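Long-range contacts in outer membrane protein assembly factor BamA (PDB 4K3C), which probably assembles and inserts beta-barrel proteins into the outer membrane as part of the Bam complex, and is represented here by its C-terminal barrel and last two POTRA domains: residues Arg198-Ser202 and Asp231-Arg235; Tyr280-Lys284 and Asn466-Ser472; Lys284-Met289 and Gly381-Tyr387; Ile406-Tyr412 and Ser422-Gly428. One frame throughout, in Å; residues are numbered along the deposited sequence.

Contact 1 of 4, residues Arg198-Ser202 and Asp231-Arg235; sequences RNTDS and DNSAR
Asp231 N donates to Asp201 O at 2.6 Å, with an angle of 164° at the hydrogen. Just beside it, Asp201 CA makes a CA-H...O contact with Asp231 O at 3.5 Å. Further out, the Asp201 carboxylate faces the edge of the Arg235 guanidinium; as modelled the two groups are nearly coplanar and OD2 meets NH1 as in a salt bridge, but the pair is set too close, so the detail is doubtful. Thr200 gives its hydroxyl to Ser172 O in the preceding outer turn. The loop holding Arg235 starts with an Asx turn, Asp231 OD1 accepting from Ser233 N at 3.1 Å. Packing is slight, with Asp201 OD1 resting against Asn232 CA at 3.5 Å. Two neighbouring extracellular turns of the barrel are thus joined by one backbone bond and probably by charge, with little apolar burial.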
loop_
_atom_site.group_PDB
_atom_site.type_symbol
_atom_site.label_atom_id
_atom_site.label_comp_id
_atom_site.label_asym_id
_atom_site.label_seq_id
_atom_site.Cartn_x
_atom_site.Cartn_y
_atom_site.Cartn_z
ATOM N N ARG A 198 -6.856 -9.163 17.293
ATOM C CA ARG A 198 -7.883 -10.176 17.515
ATOM C C ARG A 198 -9.096 -10.007 16.602
ATOM O O ARG A 198 -9.720 -8.952 16.603
ATOM C CB ARG A 198 -8.347 -10.111 18.972
ATOM C CG ARG A 198 -9.403 -11.131 19.364
ATOM C CD ARG A 198 -10.842 -10.552 19.310
ATOM N NE ARG A 198 -11.855 -11.527 19.739
ATOM C CZ ARG A 198 -13.061 -11.664 19.194
ATOM N NH1 ARG A 198 -13.443 -10.892 18.181
ATOM N NH2 ARG A 198 -13.889 -12.585 19.657
ATOM N N ASN A 199 -9.412 -11.054 15.835
ATOM C CA ASN A 199 -10.669 -11.218 15.081
ATOM C C ASN A 199 -11.503 -12.148 15.911
ATOM O O ASN A 199 -11.075 -12.552 16.978
ATOM C CB ASN A 199 -10.429 -11.968 13.761
ATOM C CG ASN A 199 -9.945 -11.082 12.671
ATOM O OD1 ASN A 199 -10.431 -9.965 12.517
ATOM N ND2 ASN A 199 -8.978 -11.564 11.892
ATOM N N THR A 200 -12.663 -12.546 15.397
ATOM C CA THR A 200 -13.358 -13.708 15.943
ATOM C C THR A 200 -12.675 -14.966 15.437
ATOM O O THR A 200 -12.820 -16.035 16.034
ATOM C CB THR A 200 -14.845 -13.769 15.542
ATOM O OG1 THR A 200 -15.023 -13.142 14.263
ATOM C CG2 THR A 200 -15.717 -13.081 16.592
ATOM N N ASP A 201 -11.929 -14.831 14.341
ATOM C CA ASP A 201 -11.314 -15.981 13.679
ATOM C C ASP A 201 -9.879 -16.238 14.127
ATOM O O ASP A 201 -9.430 -17.392 14.161
ATOM C CB ASP A 201 -11.385 -15.863 12.147
ATOM C CG ASP A 201 -12.749 -16.236 11.592
ATOM O OD1 ASP A 201 -13.189 -17.387 11.792
ATOM O OD2 ASP A 201 -13.379 -15.382 10.940
ATOM N N SER A 202 -9.156 -15.177 14.472
ATOM C CA SER A 202 -7.804 -15.369 14.998
ATOM C C SER A 202 -7.291 -14.315 15.985
ATOM O O SER A 202 -7.882 -13.257 16.179
ATOM C CB SER A 202 -6.794 -15.544 13.849
ATOM O OG SER A 202 -6.924 -14.520 12.882
ATOM N N ASP A 231 -9.196 -19.942 14.541
ATOM C CA ASP A 231 -10.275 -20.802 15.002
ATOM C C ASP A 231 -11.588 -20.306 14.464
ATOM O O ASP A 231 -12.076 -19.248 14.823
ATOM C CB ASP A 231 -10.342 -20.876 16.517
ATOM C CG ASP A 231 -11.469 -21.779 17.010
ATOM O OD1 ASP A 231 -12.315 -22.210 16.188
ATOM O OD2 ASP A 231 -11.508 -22.046 18.235
ATOM N N ASN A 232 -12.199 -21.178 13.695
ATOM C CA ASN A 232 -13.131 -20.827 12.652
ATOM C C ASN A 232 -14.554 -21.231 13.058
ATOM O O ASN A 232 -15.521 -21.010 12.329
ATOM C CB ASN A 232 -12.635 -21.602 11.436
ATOM C CG ASN A 232 -13.540 -21.526 10.286
ATOM O OD1 ASN A 232 -14.244 -22.488 9.984
ATOM N ND2 ASN A 232 -13.528 -20.390 9.596
ATOM N N SER A 233 -14.664 -21.784 14.264
ATOM C CA SER A 233 -15.819 -22.575 14.681
ATOM C C SER A 233 -17.174 -21.873 14.645
ATOM O O SER A 233 -18.217 -22.530 14.653
ATOM C CB SER A 233 -15.569 -23.147 16.072
ATOM O OG SER A 233 -14.234 -23.604 16.194
ATOM N N ALA A 234 -17.179 -20.550 14.596
ATOM C CA ALA A 234 -18.453 -19.837 14.591
ATOM C C ALA A 234 -18.771 -19.261 13.211
ATOM O O ALA A 234 -18.369 -18.136 12.920
ATOM C CB ALA A 234 -18.431 -18.733 15.633
ATOM N N ARG A 235 -19.494 -20.016 12.373
ATOM C CA ARG A 235 -19.773 -19.556 11.017
ATOM C C ARG A 235 -20.771 -20.332 10.088
ATOM O O ARG A 235 -21.967 -20.502 10.381
ATOM C CB ARG A 235 -18.435 -19.330 10.288
ATOM C CG ARG A 235 -18.350 -17.940 9.655
ATOM C CD ARG A 235 -16.967 -17.493 9.188
ATOM N NE ARG A 235 -17.072 -16.152 8.602
ATOM C CZ ARG A 235 -16.305 -15.117 8.935
ATOM N NH1 ARG A 235 -15.351 -15.270 9.843
ATOM N NH2 ARG A 235 -16.484 -13.935 8.353
#

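Contact 2 of 4, residues Tyr280-Lys284 and Asn466-Ser472; sequences YTREK and NTKWKQS
The rings of Tyr280 and Trp469 meet obliquely, neither stacked nor edge-to-face, with planes at 74° and the centroid of the phenol 5.8 Å from that of the indole six-membered ring. Their nearest atoms are Tyr280 CE2 and Trp469 CZ3, 3.7 Å apart. Ser472 lies beside both: its CB and OG are at the edge of the Tyr280 ring, near its plane, and its CB also sits over one face of the indole, toward the rim. At the indole edge Thr281 OG1 approaches Trp469 CZ3 at 4.1 Å. Each ring has a further aromatic partner set edge-to-face, Tyr476 for Tyr280 and Phe482 for Trp469. With CG anti to the backbone N (chi1 176°), Tyr280 reaches off its helix toward the loop, and Lys284, one turn on, bends at chi3 to bring NZ to Tyr280 OH, a weak bond of 3.0 Å. The same NZ lies near Ser472 OG, yet at an angle too poor for hydrogen bonding. The loop shapes itself, through a type I turn from Asn466 to Trp469 and an Asx turn in which Asn466 OD1 accepts from Lys468 N at 2.6 Å. Helix 280-288 and the loop after strand 453-465, both extracellular loop elements of the Omp85 barrel, therefore meet through aromatic and van der Waals contact, while the bond that draws Lys284 NZ to Tyr280 OH stays within the helix.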
loop_
_atom_site.group_PDB
_atom_site.type_symbol
_atom_site.label_atom_id
_atom_site.label_comp_id
_atom_site.label_asym_id
_atom_site.label_seq_id
_atom_site.Cartn_x
_atom_site.Cartn_y
_atom_site.Cartn_z
ATOM N N TYR A 280 -14.633 -35.088 2.891
ATOM C CA TYR A 280 -14.226 -35.786 1.679
ATOM C C TYR A 280 -12.991 -35.244 0.960
ATOM O O TYR A 280 -11.989 -35.945 0.853
ATOM C CB TYR A 280 -15.416 -35.834 0.726
ATOM C CG TYR A 280 -15.089 -36.442 -0.598
ATOM C CD1 TYR A 280 -14.993 -37.806 -0.740
ATOM C CD2 TYR A 280 -14.892 -35.646 -1.716
ATOM C CE1 TYR A 280 -14.698 -38.366 -1.951
ATOM C CE2 TYR A 280 -14.600 -36.198 -2.936
ATOM C CZ TYR A 280 -14.503 -37.560 -3.044
ATOM O OH TYR A 280 -14.201 -38.116 -4.252
ATOM N N THR A 281 -13.074 -34.017 0.452
ATOM C CA THR A 281 -11.953 -33.375 -0.235
ATOM C C THR A 281 -10.732 -33.206 0.665
ATOM O O THR A 281 -9.586 -33.343 0.221
ATOM C CB THR A 281 -12.365 -32.007 -0.747
ATOM O OG1 THR A 281 -13.239 -32.177 -1.867
ATOM C CG2 THR A 281 -11.140 -31.183 -1.166
ATOM N N ARG A 282 -10.979 -32.906 1.937
ATOM C CA ARG A 282 -9.897 -32.753 2.903
ATOM C C ARG A 282 -9.127 -34.034 3.075
ATOM O O ARG A 282 -7.904 -34.006 3.131
ATOM C CB ARG A 282 -10.442 -32.348 4.255
ATOM C CG ARG A 282 -10.806 -30.903 4.344
ATOM C CD ARG A 282 -11.281 -30.627 5.736
ATOM N NE ARG A 282 -11.493 -29.214 5.979
ATOM C CZ ARG A 282 -12.208 -28.754 6.992
ATOM N NH1 ARG A 282 -12.778 -29.612 7.842
ATOM N NH2 ARG A 282 -12.349 -27.445 7.147
ATOM N N GLU A 283 -9.853 -35.145 3.176
ATOM C CA GLU A 283 -9.250 -36.471 3.328
ATOM C C GLU A 283 -8.229 -36.723 2.223
ATOM O O GLU A 283 -7.134 -37.267 2.456
ATOM C CB GLU A 283 -10.329 -37.561 3.296
ATOM C CG GLU A 283 -10.616 -38.192 4.648
ATOM C CD GLU A 283 -10.359 -39.661 4.642
ATOM O OE1 GLU A 283 -9.525 -40.087 3.822
ATOM O OE2 GLU A 283 -10.990 -40.392 5.434
ATOM N N LYS A 284 -8.606 -36.296 1.024
ATOM C CA LYS A 284 -7.786 -36.450 -0.157
ATOM C C LYS A 284 -6.437 -35.796 0.075
ATOM O O LYS A 284 -5.422 -36.272 -0.427
ATOM C CB LYS A 284 -8.502 -35.809 -1.335
ATOM C CG LYS A 284 -8.121 -36.363 -2.661
ATOM C CD LYS A 284 -9.227 -36.084 -3.649
ATOM C CE LYS A 284 -10.526 -36.717 -3.207
ATOM N NZ LYS A 284 -11.557 -36.622 -4.280
ATOM N N ASN A 466 -13.771 -25.844 -7.715
ATOM C CA ASN A 466 -12.728 -26.830 -7.517
ATOM C C ASN A 466 -12.394 -27.445 -8.864
ATOM O O ASN A 466 -13.147 -28.286 -9.367
ATOM C CB ASN A 466 -13.280 -27.918 -6.590
ATOM C CG ASN A 466 -12.314 -29.085 -6.359
ATOM O OD1 ASN A 466 -11.345 -29.293 -7.105
ATOM N ND2 ASN A 466 -12.599 -29.873 -5.310
ATOM N N THR A 467 -11.254 -27.061 -9.431
ATOM C CA THR A 467 -10.782 -27.647 -10.688
ATOM C C THR A 467 -10.644 -29.168 -10.679
ATOM O O THR A 467 -10.735 -29.799 -11.728
ATOM C CB THR A 467 -9.425 -27.088 -11.102
ATOM O OG1 THR A 467 -8.444 -27.476 -10.128
ATOM C CG2 THR A 467 -9.482 -25.574 -11.202
ATOM N N LYS A 468 -10.416 -29.783 -9.529
ATOM C CA LYS A 468 -10.179 -31.219 -9.578
ATOM C C LYS A 468 -11.439 -32.039 -9.327
ATOM O O LYS A 468 -11.394 -33.268 -9.363
ATOM C CB LYS A 468 -9.035 -31.623 -8.640
ATOM C CG LYS A 468 -7.805 -30.730 -8.779
ATOM C CD LYS A 468 -6.532 -31.416 -8.325
ATOM C CE LYS A 468 -5.438 -30.405 -7.964
ATOM N NZ LYS A 468 -5.398 -30.088 -6.496
ATOM N N TRP A 469 -12.565 -31.359 -9.103
ATOM C CA TRP A 469 -13.814 -32.039 -8.743
ATOM C C TRP A 469 -14.352 -32.998 -9.850
ATOM O O TRP A 469 -15.250 -33.835 -9.616
ATOM C CB TRP A 469 -14.874 -31.040 -8.251
ATOM C CG TRP A 469 -16.144 -31.742 -7.864
ATOM C CD1 TRP A 469 -17.240 -31.945 -8.654
ATOM C CD2 TRP A 469 -16.427 -32.394 -6.618
ATOM N NE1 TRP A 469 -18.189 -32.666 -7.976
ATOM C CE2 TRP A 469 -17.718 -32.954 -6.723
ATOM C CE3 TRP A 469 -15.717 -32.554 -5.421
ATOM C CZ2 TRP A 469 -18.314 -33.659 -5.682
ATOM C CZ3 TRP A 469 -16.307 -33.253 -4.389
ATOM C CH2 TRP A 469 -17.600 -33.793 -4.525
ATOM N N LYS A 470 -13.770 -32.890 -11.041
ATOM C CA LYS A 470 -14.080 -33.803 -12.128
ATOM C C LYS A 470 -13.744 -35.242 -11.745
ATOM O O LYS A 470 -14.487 -36.161 -12.083
ATOM C CB LYS A 470 -13.302 -33.405 -13.377
ATOM C CG LYS A 470 -13.333 -31.909 -13.660
ATOM C CD LYS A 470 -12.586 -31.572 -14.949
ATOM C CE LYS A 470 -11.137 -32.028 -14.897
ATOM N NZ LYS A 470 -10.354 -31.616 -16.099
ATOM N N GLN A 471 -12.634 -35.430 -11.028
ATOM C CA GLN A 471 -12.172 -36.766 -10.623
ATOM C C GLN A 471 -13.141 -37.411 -9.642
ATOM O O GLN A 471 -13.109 -38.621 -9.432
ATOM C CB GLN A 471 -10.788 -36.696 -9.970
ATOM C CG GLN A 471 -9.762 -35.844 -10.702
ATOM C CD GLN A 471 -8.404 -35.873 -10.025
ATOM O OE1 GLN A 471 -7.929 -36.935 -9.615
ATOM N NE2 GLN A 471 -7.773 -34.707 -9.895
ATOM N N SER A 472 -13.998 -36.591 -9.043
ATOM C CA SER A 472 -14.941 -37.060 -8.043
ATOM C C SER A 472 -16.388 -36.837 -8.482
ATOM O O SER A 472 -17.316 -37.136 -7.730
ATOM C CB SER A 472 -14.697 -36.322 -6.726
ATOM O OG SER A 472 -13.354 -35.874 -6.637
#

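Contact 3 of 4, residues Lys284-Met289 and Gly381-Tyr387; sequences KYVNSM and GKEVPFY
Tyr285 leaves its helix with CB packed 4.1 Å from Glu383 CB, and with CG anti to the backbone N (chi1 169°) the ring passes across the loop. CD1 comes to Glu383 O at 3.5 Å, near the ring plane, while on the other rim CD2 touches Phe386 CD2, the two rings steeply but obliquely inclined. Over one face Pro385 CA makes a CH-pi contact, 3.7 Å from the centroid and 16° off the normal. Beyond CZ, Tyr285 OH passes Pro385 CB at 3.9 Å and bonds to Asn344 OD1, in the turn after strand 328-338. This joins the helix of one extracellular loop of the Omp85 barrel to the start of the long loop that follows strand 366-378. One helical turn after Tyr285, Ser288 OG accepts from Glu383 N at 2.9 Å, with an angle of 157°. Lys382 CD lies against Met289 SD at 3.8 Å. The carboxylate of Glu383 has its charged partner in Lys468, on the loop after strand 453-465.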
loop_
_atom_site.group_PDB
_atom_site.type_symbol
_atom_site.label_atom_id
_atom_site.label_comp_id
_atom_site.label_asym_id
_atom_site.label_seq_id
_atom_site.Cartn_x
_atom_site.Cartn_y
_atom_site.Cartn_z
ATOM N N LYS A 284 -8.606 -36.296 1.024
ATOM C CA LYS A 284 -7.786 -36.450 -0.157
ATOM C C LYS A 284 -6.437 -35.796 0.075
ATOM O O LYS A 284 -5.422 -36.272 -0.427
ATOM C CB LYS A 284 -8.502 -35.809 -1.335
ATOM C CG LYS A 284 -8.121 -36.363 -2.661
ATOM C CD LYS A 284 -9.227 -36.084 -3.649
ATOM C CE LYS A 284 -10.526 -36.717 -3.207
ATOM N NZ LYS A 284 -11.557 -36.622 -4.280
ATOM N N TYR A 285 -6.444 -34.711 0.850
ATOM C CA TYR A 285 -5.221 -34.009 1.239
ATOM C C TYR A 285 -4.483 -34.727 2.349
ATOM O O TYR A 285 -3.257 -34.834 2.336
ATOM C CB TYR A 285 -5.523 -32.605 1.751
ATOM C CG TYR A 285 -4.313 -31.988 2.407
ATOM C CD1 TYR A 285 -3.165 -31.729 1.667
ATOM C CD2 TYR A 285 -4.298 -31.688 3.762
ATOM C CE1 TYR A 285 -2.048 -31.167 2.245
ATOM C CE2 TYR A 285 -3.170 -31.128 4.356
ATOM C CZ TYR A 285 -2.049 -30.871 3.584
ATOM O OH TYR A 285 -0.925 -30.315 4.137
ATOM N N VAL A 286 -5.247 -35.161 3.339
ATOM C CA VAL A 286 -4.698 -35.870 4.469
ATOM C C VAL A 286 -3.972 -37.100 3.949
ATOM O O VAL A 286 -2.820 -37.348 4.315
ATOM C CB VAL A 286 -5.807 -36.263 5.451
ATOM C CG1 VAL A 286 -5.356 -37.413 6.359
ATOM C CG2 VAL A 286 -6.237 -35.050 6.258
ATOM N N ASN A 287 -4.633 -37.851 3.071
ATOM C CA ASN A 287 -4.007 -39.030 2.492
ATOM C C ASN A 287 -2.841 -38.652 1.595
ATOM O O ASN A 287 -1.804 -39.314 1.624
ATOM C CB ASN A 287 -5.014 -39.882 1.730
ATOM C CG ASN A 287 -5.724 -40.867 2.615
ATOM O OD1 ASN A 287 -6.903 -40.712 2.906
ATOM N ND2 ASN A 287 -5.013 -41.900 3.039
ATOM N N SER A 288 -3.004 -37.578 0.820
ATOM C CA SER A 288 -1.953 -37.107 -0.080
ATOM C C SER A 288 -0.628 -36.965 0.663
ATOM O O SER A 288 0.440 -37.251 0.116
ATOM C CB SER A 288 -2.344 -35.772 -0.703
ATOM O OG SER A 288 -1.240 -34.886 -0.744
ATOM N N MET A 289 -0.729 -36.556 1.923
ATOM C CA MET A 289 0.414 -36.304 2.780
ATOM C C MET A 289 0.724 -37.514 3.654
ATOM O O MET A 289 1.587 -37.456 4.536
ATOM C CB MET A 289 0.119 -35.089 3.645
ATOM C CG MET A 289 -0.176 -33.871 2.829
ATOM S SD MET A 289 1.311 -33.117 2.159
ATOM C CE MET A 289 1.980 -32.438 3.666
ATOM N N GLY A 381 2.318 -35.176 -6.614
ATOM C CA GLY A 381 1.338 -36.105 -6.080
ATOM C C GLY A 381 0.797 -35.647 -4.740
ATOM O O GLY A 381 0.537 -36.449 -3.838
ATOM N N LYS A 382 0.636 -34.340 -4.608
ATOM C CA LYS A 382 0.144 -33.752 -3.377
ATOM C C LYS A 382 -1.093 -32.934 -3.680
ATOM O O LYS A 382 -1.221 -32.389 -4.775
ATOM C CB LYS A 382 1.214 -32.855 -2.763
ATOM C CG LYS A 382 2.485 -33.596 -2.437
ATOM C CD LYS A 382 2.298 -34.550 -1.265
ATOM C CE LYS A 382 3.541 -35.386 -1.056
ATOM N NZ LYS A 382 4.759 -34.588 -1.377
ATOM N N GLU A 383 -2.000 -32.844 -2.713
ATOM C CA GLU A 383 -3.151 -31.965 -2.852
ATOM C C GLU A 383 -2.863 -30.598 -2.227
ATOM O O GLU A 383 -2.016 -30.470 -1.355
ATOM C CB GLU A 383 -4.394 -32.602 -2.225
ATOM C CG GLU A 383 -5.549 -32.772 -3.196
ATOM C CD GLU A 383 -5.187 -33.669 -4.364
ATOM O OE1 GLU A 383 -5.056 -34.887 -4.135
ATOM O OE2 GLU A 383 -5.029 -33.163 -5.501
ATOM N N VAL A 384 -3.559 -29.568 -2.686
ATOM C CA VAL A 384 -3.441 -28.262 -2.051
ATOM C C VAL A 384 -3.941 -28.366 -0.611
ATOM O O VAL A 384 -4.997 -28.938 -0.353
ATOM C CB VAL A 384 -4.231 -27.179 -2.820
ATOM C CG1 VAL A 384 -4.318 -25.924 -1.994
ATOM C CG2 VAL A 384 -3.585 -26.894 -4.193
ATOM N N PRO A 385 -3.173 -27.838 0.335
ATOM C CA PRO A 385 -3.589 -27.934 1.735
ATOM C C PRO A 385 -4.952 -27.280 1.931
ATOM O O PRO A 385 -5.048 -26.087 1.670
ATOM C CB PRO A 385 -2.526 -27.115 2.472
ATOM C CG PRO A 385 -1.352 -27.098 1.595
ATOM C CD PRO A 385 -1.864 -27.188 0.178
ATOM N N PHE A 386 -5.953 -28.029 2.401
ATOM C CA PHE A 386 -7.351 -27.565 2.443
ATOM C C PHE A 386 -7.601 -26.241 3.153
ATOM O O PHE A 386 -8.595 -25.558 2.890
ATOM C CB PHE A 386 -8.270 -28.632 3.042
ATOM C CG PHE A 386 -7.919 -29.033 4.456
ATOM C CD1 PHE A 386 -8.348 -28.285 5.541
ATOM C CD2 PHE A 386 -7.194 -30.192 4.698
ATOM C CE1 PHE A 386 -8.040 -28.678 6.835
ATOM C CE2 PHE A 386 -6.877 -30.589 5.997
ATOM C CZ PHE A 386 -7.299 -29.834 7.064
ATOM N N TYR A 387 -6.709 -25.883 4.057
ATOM C CA TYR A 387 -6.854 -24.640 4.799
ATOM C C TYR A 387 -6.289 -23.468 4.030
ATOM O O TYR A 387 -6.203 -22.364 4.552
ATOM C CB TYR A 387 -6.164 -24.747 6.161
ATOM C CG TYR A 387 -4.724 -25.237 6.136
ATOM C CD1 TYR A 387 -4.424 -26.592 6.202
ATOM C CD2 TYR A 387 -3.669 -24.342 6.073
ATOM C CE1 TYR A 387 -3.114 -27.036 6.200
ATOM C CE2 TYR A 387 -2.357 -24.772 6.071
ATOM C CZ TYR A 387 -2.079 -26.117 6.142
ATOM O OH TYR A 387 -0.765 -26.545 6.149
#

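Contact 4 of 4, residues Ile406-Tyr412 and Ser422-Gly428; sequences IGPKAIY and SQDVIGG
Ala410 is tied to Asp424 and Ser422 by both its backbone polar atoms: its N donates to Asp424 O and its O accepts from Ser422 N, each at 2.9 Å. Further along, Pro408 O takes two donors, Ile426 N at 2.8 Å and Gly427 N at 3.3 Å, the first in the carbonyl plane and the second tilted from it. Between these bonds Lys409 and Val425 form an antiparallel non-hydrogen-bonded pair with diverging side chains. Among the side chains, Tyr412 OH donates to Asp424 OD2 at 2.7 Å. The carboxylate meets the ring edge with its plane 81° from that of the ring and takes the hydroxyl from above its own plane; the same oxygen accepts from Ala239 N. Lys409, bent at chi2 and chi4, lays its chain along Gln423 O and ends in a weak bond from NZ to the poorly ordered Gln423 OE1. Van der Waals packing is lighter: Ala410 CB meets Ile426 CG1 at 3.9 Å, and Pro408 CG touches Gly427 O at 3.4 Å. The whole is a two-stranded antiparallel beta hairpin, its second arm turning a corner at Gln423 and Asp424, within the long extracellular loop that in Omp85 proteins carries the RGF motif.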
loop_
_atom_site.group_PDB
_atom_site.type_symbol
_atom_site.label_atom_id
_atom_site.label_comp_id
_atom_site.label_asym_id
_atom_site.label_seq_id
_atom_site.Cartn_x
_atom_site.Cartn_y
_atom_site.Cartn_z
ATOM N N ILE A 406 -19.570 -18.588 -0.421
ATOM C CA ILE A 406 -19.488 -19.017 -1.818
ATOM C C ILE A 406 -18.319 -19.954 -2.139
ATOM O O ILE A 406 -17.183 -19.516 -2.242
ATOM C CB ILE A 406 -19.347 -17.805 -2.758
ATOM C CG1 ILE A 406 -20.364 -16.728 -2.400
ATOM C CG2 ILE A 406 -19.499 -18.232 -4.199
ATOM C CD1 ILE A 406 -21.772 -17.164 -2.600
ATOM N N GLY A 407 -18.606 -21.233 -2.341
ATOM C CA GLY A 407 -17.600 -22.159 -2.832
ATOM C C GLY A 407 -18.064 -23.593 -2.677
ATOM O O GLY A 407 -19.203 -23.825 -2.276
ATOM N N PRO A 408 -17.182 -24.567 -2.972
ATOM C CA PRO A 408 -17.568 -25.978 -2.817
ATOM C C PRO A 408 -17.986 -26.329 -1.386
ATOM O O PRO A 408 -17.423 -25.821 -0.415
ATOM C CB PRO A 408 -16.302 -26.747 -3.216
ATOM C CG PRO A 408 -15.513 -25.784 -4.060
ATOM C CD PRO A 408 -15.814 -24.416 -3.499
ATOM N N LYS A 409 -18.988 -27.198 -1.276
ATOM C CA LYS A 409 -19.530 -27.618 0.009
ATOM C C LYS A 409 -18.810 -28.838 0.589
ATOM O O LYS A 409 -18.289 -29.682 -0.145
ATOM C CB LYS A 409 -21.028 -27.900 -0.136
ATOM C CG LYS A 409 -21.838 -26.675 -0.564
ATOM C CD LYS A 409 -21.494 -25.444 0.283
ATOM C CE LYS A 409 -22.218 -24.183 -0.183
ATOM N NZ LYS A 409 -23.712 -24.302 -0.127
ATOM N N ALA A 410 -18.787 -28.926 1.913
ATOM C CA ALA A 410 -18.187 -30.068 2.597
ATOM C C ALA A 410 -19.046 -31.318 2.447
ATOM O O ALA A 410 -20.246 -31.227 2.245
ATOM C CB ALA A 410 -17.990 -29.745 4.073
ATOM N N ILE A 411 -18.425 -32.487 2.546
ATOM C CA ILE A 411 -19.165 -33.749 2.592
ATOM C C ILE A 411 -18.593 -34.633 3.696
ATOM O O ILE A 411 -17.573 -35.308 3.510
ATOM C CB ILE A 411 -19.102 -34.514 1.257
ATOM C CG1 ILE A 411 -19.590 -33.630 0.111
ATOM C CG2 ILE A 411 -19.917 -35.809 1.337
ATOM C CD1 ILE A 411 -19.306 -34.222 -1.246
ATOM N N TYR A 412 -19.256 -34.625 4.847
ATOM C CA TYR A 412 -18.744 -35.319 6.021
ATOM C C TYR A 412 -19.058 -36.810 6.030
ATOM O O TYR A 412 -19.712 -37.329 5.123
ATOM C CB TYR A 412 -19.271 -34.667 7.294
ATOM C CG TYR A 412 -18.951 -33.196 7.386
ATOM C CD1 TYR A 412 -17.643 -32.754 7.394
ATOM C CD2 TYR A 412 -19.956 -32.254 7.476
ATOM C CE1 TYR A 412 -17.343 -31.417 7.474
ATOM C CE2 TYR A 412 -19.672 -30.920 7.565
ATOM C CZ TYR A 412 -18.363 -30.501 7.561
ATOM O OH TYR A 412 -18.087 -29.153 7.654
ATOM N N SER A 422 -23.043 -31.329 3.132
ATOM C CA SER A 422 -23.251 -30.281 4.115
ATOM C C SER A 422 -23.481 -28.939 3.428
ATOM O O SER A 422 -23.322 -28.816 2.210
ATOM C CB SER A 422 -22.039 -30.199 5.051
ATOM O OG SER A 422 -22.238 -29.266 6.099
ATOM N N GLN A 423 -23.859 -27.939 4.218
ATOM C CA GLN A 423 -24.028 -26.590 3.702
ATOM C C GLN A 423 -22.731 -25.808 3.873
ATOM O O GLN A 423 -22.466 -24.864 3.129
ATOM C CB GLN A 423 -25.181 -25.875 4.410
ATOM C CG GLN A 423 -25.991 -24.936 3.508
ATOM C CD GLN A 423 -26.709 -25.669 2.374
ATOM O OE1 GLN A 423 -26.119 -25.949 1.325
ATOM N NE2 GLN A 423 -27.991 -25.971 2.580
ATOM N N ASP A 424 -21.939 -26.213 4.862
ATOM C CA ASP A 424 -20.620 -25.642 5.110
ATOM C C ASP A 424 -19.786 -25.466 3.845
ATOM O O ASP A 424 -19.657 -26.392 3.037
ATOM C CB ASP A 424 -19.843 -26.563 6.044
ATOM C CG ASP A 424 -20.497 -26.712 7.385
ATOM O OD1 ASP A 424 -21.708 -26.422 7.460
ATOM O OD2 ASP A 424 -19.799 -27.118 8.350
ATOM N N VAL A 425 -19.194 -24.288 3.688
ATOM C CA VAL A 425 -18.274 -24.059 2.586
ATOM C C VAL A 425 -16.881 -24.572 2.925
ATOM O O VAL A 425 -16.226 -24.076 3.835
ATOM C CB VAL A 425 -18.206 -22.573 2.235
ATOM C CG1 VAL A 425 -16.970 -22.259 1.402
ATOM C CG2 VAL A 425 -19.467 -22.175 1.495
ATOM N N ILE A 426 -16.433 -25.576 2.188
ATOM C CA ILE A 426 -15.104 -26.148 2.390
ATOM C C ILE A 426 -14.042 -25.406 1.545
ATOM O O ILE A 426 -12.859 -25.439 1.861
ATOM C CB ILE A 426 -15.133 -27.683 2.126
ATOM C CG1 ILE A 426 -14.420 -28.445 3.239
ATOM C CG2 ILE A 426 -14.651 -28.054 0.716
ATOM C CD1 ILE A 426 -13.179 -27.759 3.767
ATOM N N GLY A 427 -14.467 -24.726 0.478
ATOM C CA GLY A 427 -13.571 -23.883 -0.291
ATOM C C GLY A 427 -13.032 -24.515 -1.562
ATOM O O GLY A 427 -13.098 -25.737 -1.724
ATOM N N GLY A 428 -12.486 -23.687 -2.458
ATOM C CA GLY A 428 -12.025 -24.147 -3.758
ATOM C C GLY A 428 -10.695 -23.549 -4.163
ATOM O O GLY A 428 -10.234 -22.617 -3.510
#

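All four contacts lie on the extracellular side of the barrel, where its loops fold over one another. Contact 1 is the surface member, polar and sparing in burial, its centre about 17 Å from that of contact 4. Contacts 2 and 3 share helix 280-288 and Lys284: successive parts of the helix meet different loops, chiefly through aromatic rings, and both are partly buried; the Lys468-Glu383 salt bridge also joins them. Contact 4, the most buried, is held mainly by strand-like backbone bonds inside a single loop. It touches contact 2 where Trp469 packs on Ile411 and Tyr280 N probably bonds to Ile411 O. Contacts 3 and 4 draw on the same long loop without touching.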